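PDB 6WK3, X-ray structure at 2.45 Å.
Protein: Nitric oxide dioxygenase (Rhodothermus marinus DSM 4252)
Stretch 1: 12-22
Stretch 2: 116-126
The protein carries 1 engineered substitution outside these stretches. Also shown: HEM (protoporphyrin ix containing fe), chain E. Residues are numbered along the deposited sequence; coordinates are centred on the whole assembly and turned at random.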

# COMPACT_ATOMS: atom_id res chain seq x y z
N GLN A 12 -4.67 -28.99 11.64
CA GLN A 12 -3.61 -29.95 11.93
C GLN A 12 -2.71 -30.17 10.73
O GLN A 12 -1.48 -30.25 10.88
CB GLN A 12 -4.23 -31.28 12.39
N LEU A 13 -3.28 -30.26 9.53
CA LEU A 13 -2.47 -30.48 8.34
C LEU A 13 -1.72 -29.22 7.93
O LEU A 13 -0.57 -29.30 7.49
CB LEU A 13 -3.36 -30.98 7.19
CG LEU A 13 -3.84 -32.43 7.30
CD1 LEU A 13 -5.08 -32.66 6.46
CD2 LEU A 13 -2.73 -33.38 6.90
N VAL A 14 -2.35 -28.05 8.07
CA VAL A 14 -1.65 -26.81 7.76
C VAL A 14 -0.51 -26.58 8.74
O VAL A 14 0.59 -26.16 8.35
CB VAL A 14 -2.63 -25.62 7.76
CG1 VAL A 14 -1.87 -24.30 7.86
CG2 VAL A 14 -3.50 -25.64 6.52
N ARG A 15 -0.74 -26.87 10.02
CA ARG A 15 0.32 -26.75 11.02
C ARG A 15 1.48 -27.67 10.69
O ARG A 15 2.65 -27.33 10.92
CB ARG A 15 -0.24 -27.08 12.41
CG ARG A 15 0.26 -26.20 13.55
CD ARG A 15 -0.20 -26.75 14.91
NE ARG A 15 -1.64 -27.01 14.95
CZ ARG A 15 -2.20 -28.20 15.16
NH1 ARG A 15 -1.43 -29.27 15.36
NH2 ARG A 15 -3.52 -28.32 15.17
N ALA A 16 1.19 -28.85 10.15
CA ALA A 16 2.22 -29.84 9.89
C ALA A 16 3.08 -29.49 8.68
O ALA A 16 4.21 -29.98 8.58
CB ALA A 16 1.59 -31.22 9.71
N SER A 17 2.58 -28.66 7.77
CA SER A 17 3.38 -28.26 6.62
C SER A 17 4.36 -27.14 6.93
O SER A 17 5.14 -26.78 6.04
CB SER A 17 2.48 -27.85 5.44
OG SER A 17 1.42 -27.00 5.85
N VAL A 18 4.35 -26.59 8.14
CA VAL A 18 5.28 -25.51 8.47
C VAL A 18 6.73 -25.90 8.19
O VAL A 18 7.46 -25.09 7.59
CB VAL A 18 5.05 -25.02 9.90
CG1 VAL A 18 6.27 -24.28 10.44
CG2 VAL A 18 3.84 -24.10 9.96
N PRO A 19 7.21 -27.09 8.57
CA PRO A 19 8.59 -27.45 8.18
C PRO A 19 8.87 -27.38 6.69
O PRO A 19 9.95 -26.94 6.28
CB PRO A 19 8.74 -28.87 8.73
CG PRO A 19 7.85 -28.88 9.92
CD PRO A 19 6.66 -28.06 9.53
N ALA A 20 7.92 -27.80 5.84
CA ALA A 20 8.10 -27.68 4.40
C ALA A 20 8.07 -26.22 3.94
O ALA A 20 8.80 -25.85 3.01
CB ALA A 20 7.03 -28.47 3.66
N LEU A 21 7.24 -25.39 4.57
CA LEU A 21 7.18 -23.98 4.20
C LEU A 21 8.43 -23.23 4.64
O LEU A 21 8.86 -22.30 3.94
CB LEU A 21 5.93 -23.34 4.78
CG LEU A 21 4.61 -23.61 4.06
CD1 LEU A 21 3.46 -22.95 4.78
CD2 LEU A 21 4.67 -23.14 2.62
N GLN A 22 9.01 -23.60 5.78
CA GLN A 22 10.27 -22.97 6.19
C GLN A 22 11.35 -23.17 5.14
O GLN A 22 12.25 -22.32 5.00
CB GLN A 22 10.73 -23.53 7.53
CG GLN A 22 9.85 -23.14 8.70
CD GLN A 22 10.33 -23.74 10.01
OE1 GLN A 22 10.29 -23.09 11.05
NE2 GLN A 22 10.78 -24.99 9.96
CHA HEM E . 0.38 -8.02 -2.16
CHB HEM E . -0.85 -12.06 0.26
CHC HEM E . -4.43 -12.65 -2.94
CHD HEM E . -2.13 -9.63 -5.98
C1A HEM E . 0.33 -9.01 -1.19
C2A HEM E . 1.11 -9.07 0.02
C3A HEM E . 0.78 -10.18 0.69
C4A HEM E . -0.24 -10.87 -0.08
CMA HEM E . 1.37 -10.65 2.03
CAA HEM E . 2.15 -8.03 0.48
CBA HEM E . 1.44 -6.98 1.32
CGA HEM E . 2.45 -6.06 1.94
O1A HEM E . 2.71 -4.97 1.36
O2A HEM E . 3.00 -6.40 3.01
C1B HEM E . -1.97 -12.56 -0.36
C2B HEM E . -2.80 -13.66 0.09
C3B HEM E . -3.79 -13.83 -0.81
C4B HEM E . -3.62 -12.83 -1.84
CMB HEM E . -2.52 -14.47 1.38
CAB HEM E . -4.96 -14.85 -0.80
CBB HEM E . -5.40 -15.46 0.29
C1C HEM E . -4.11 -11.91 -4.07
C2C HEM E . -4.87 -11.87 -5.30
C3C HEM E . -4.25 -11.06 -6.15
C4C HEM E . -3.07 -10.52 -5.49
CMC HEM E . -6.17 -12.65 -5.58
CAC HEM E . -4.76 -10.76 -7.57
CBC HEM E . -3.92 -10.42 -8.55
C1D HEM E . -1.32 -8.82 -5.20
C2D HEM E . -0.69 -7.56 -5.55
C3D HEM E . 0.00 -7.13 -4.48
C4D HEM E . -0.16 -8.09 -3.42
CMD HEM E . -0.82 -6.86 -6.92
CAD HEM E . 0.86 -5.85 -4.33
CBD HEM E . -0.04 -4.63 -4.20
CGD HEM E . 0.71 -3.47 -3.61
O1D HEM E . 1.71 -3.70 -2.87
O2D HEM E . 0.30 -2.31 -3.86
NA HEM E . -0.48 -10.13 -1.22
NB HEM E . -2.51 -12.08 -1.54
NC HEM E . -3.02 -11.08 -4.23
ND HEM E . -0.97 -9.10 -3.89
FE HEM E . -1.67 -10.67 -2.77
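Stretch 2 (116-126) ETLLQAWKEAY

The one polar link in an otherwise apolar contact is a hydrogen bond from the indole of Trp122 to a serine hydroxyl: Trp122 NE1 donates to Ser17 OG at 3.1 Å, with an N-H...O angle of 142°. Ser17 OG lies at the ring edge, near the indole plane, where the N-H points, and Ser17 OG in turn donates to Val14 O at 2.8 Å, so the hydroxyl both accepts and donates. Stretch 2 is helical throughout, from Glu116 to Tyr126, and continues beyond. Stretch 1 is helical from Gln12 to Ala16 and again from Val18 to Gln22. The helix of stretch 2 crosses the first of these nearly at right angles, with a signed crossing angle of -100° and a closest axial approach of 8.9 Å. The backbones come nearest at Leu13 and Leu118, whose CA atoms are 6.2 Å apart. The two stretches bury 397 Å², both sides summed. At one end Leu13 points toward stretch 2: its CB lies 3.7 Å from Ala121 CB and 4.1 Å from Leu118 CD1, while its CD1 approaches Thr117 O at 3.9 Å. Val14 packs on two small side chains one helical turn apart, with CG2 4.2 Å from Ala121 CB and 3.9 Å from Ala125 CB. Val14 CG2 lies over the face of the Trp122 five-membered ring in a CH-pi contact, 4.2 Å from the centroid and 8° off the normal, while Val14 CG1 lies 4.1 Å from Trp122 CZ2. Leu21, in the second helical segment, brings CD1 to 3.4 Å from Trp122 CZ2. One turn beyond Trp122, Tyr126 takes no part in this contact and meets the heme, its CE2 3.3 Å from HEM CAB.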

# COMPACT_ATOMS: atom_id res chain seq x y z
N GLU A 116 -3.81 -35.25 -1.61
CA GLU A 116 -5.07 -34.55 -1.83
C GLU A 116 -5.67 -34.04 -0.52
O GLU A 116 -6.41 -33.05 -0.53
CB GLU A 116 -6.05 -35.44 -2.58
CG GLU A 116 -7.14 -34.67 -3.32
CD GLU A 116 -6.64 -33.98 -4.58
OE1 GLU A 116 -7.31 -33.03 -5.05
OE2 GLU A 116 -5.58 -34.38 -5.11
N THR A 117 -5.38 -34.69 0.61
CA THR A 117 -5.84 -34.16 1.89
C THR A 117 -5.10 -32.87 2.24
O THR A 117 -5.71 -31.91 2.70
CB THR A 117 -5.67 -35.19 3.01
OG1 THR A 117 -4.43 -35.88 2.86
CG2 THR A 117 -6.82 -36.19 2.99
N LEU A 118 -3.78 -32.84 2.01
CA LEU A 118 -3.02 -31.62 2.29
C LEU A 118 -3.49 -30.47 1.41
O LEU A 118 -3.57 -29.33 1.86
CB LEU A 118 -1.53 -31.87 2.09
CG LEU A 118 -0.65 -30.70 2.54
CD1 LEU A 118 -1.01 -30.30 3.96
CD2 LEU A 118 0.83 -31.01 2.43
N LEU A 119 -3.81 -30.76 0.14
CA LEU A 119 -4.31 -29.72 -0.75
C LEU A 119 -5.68 -29.23 -0.30
O LEU A 119 -5.98 -28.03 -0.41
CB LEU A 119 -4.35 -30.24 -2.18
CG LEU A 119 -2.97 -30.49 -2.80
CD1 LEU A 119 -3.07 -31.41 -4.01
CD2 LEU A 119 -2.30 -29.17 -3.17
N GLN A 120 -6.52 -30.13 0.21
CA GLN A 120 -7.84 -29.71 0.69
C GLN A 120 -7.72 -28.85 1.95
O GLN A 120 -8.49 -27.90 2.13
CB GLN A 120 -8.72 -30.92 0.96
CG GLN A 120 -10.12 -30.58 1.44
CD GLN A 120 -10.86 -29.68 0.46
OE1 GLN A 120 -10.68 -29.77 -0.75
NE2 GLN A 120 -11.70 -28.79 0.99
N ALA A 121 -6.77 -29.18 2.83
CA ALA A 121 -6.54 -28.35 4.00
C ALA A 121 -6.11 -26.94 3.59
O ALA A 121 -6.62 -25.95 4.11
CB ALA A 121 -5.49 -28.99 4.91
N TRP A 122 -5.19 -26.85 2.63
CA TRP A 122 -4.72 -25.53 2.20
C TRP A 122 -5.79 -24.78 1.43
O TRP A 122 -5.84 -23.55 1.49
CB TRP A 122 -3.44 -25.67 1.37
CG TRP A 122 -2.24 -25.61 2.25
CD1 TRP A 122 -1.48 -26.66 2.67
CD2 TRP A 122 -1.69 -24.44 2.86
NE1 TRP A 122 -0.48 -26.21 3.50
CE2 TRP A 122 -0.58 -24.85 3.63
CE3 TRP A 122 -2.01 -23.07 2.82
CZ2 TRP A 122 0.20 -23.95 4.36
CZ3 TRP A 122 -1.24 -22.18 3.55
CH2 TRP A 122 -0.14 -22.63 4.30
N LYS A 123 -6.66 -25.49 0.71
CA LYS A 123 -7.79 -24.83 0.06
C LYS A 123 -8.69 -24.17 1.10
O LYS A 123 -9.11 -23.02 0.92
CB LYS A 123 -8.58 -25.83 -0.78
CG LYS A 123 -9.72 -25.21 -1.56
CD LYS A 123 -10.43 -26.23 -2.43
CE LYS A 123 -11.32 -25.56 -3.46
NZ LYS A 123 -12.36 -24.71 -2.83
N GLU A 124 -8.99 -24.88 2.19
CA GLU A 124 -9.82 -24.30 3.24
C GLU A 124 -9.11 -23.15 3.93
O GLU A 124 -9.72 -22.10 4.19
CB GLU A 124 -10.22 -25.37 4.25
N ALA A 125 -7.82 -23.31 4.23
CA ALA A 125 -7.07 -22.22 4.83
C ALA A 125 -6.97 -21.03 3.89
O ALA A 125 -6.98 -19.88 4.33
CB ALA A 125 -5.67 -22.70 5.23
N TYR A 126 -6.89 -21.30 2.58
CA TYR A 126 -6.90 -20.21 1.61
C TYR A 126 -8.26 -19.54 1.55
O TYR A 126 -8.36 -18.31 1.54
CB TYR A 126 -6.50 -20.74 0.23
CG TYR A 126 -6.52 -19.66 -0.83
CD1 TYR A 126 -7.68 -19.38 -1.54
CD2 TYR A 126 -5.38 -18.92 -1.11
CE1 TYR A 126 -7.71 -18.38 -2.48
CE2 TYR A 126 -5.40 -17.92 -2.06
CZ TYR A 126 -6.57 -17.66 -2.75
OH TYR A 126 -6.58 -16.67 -3.70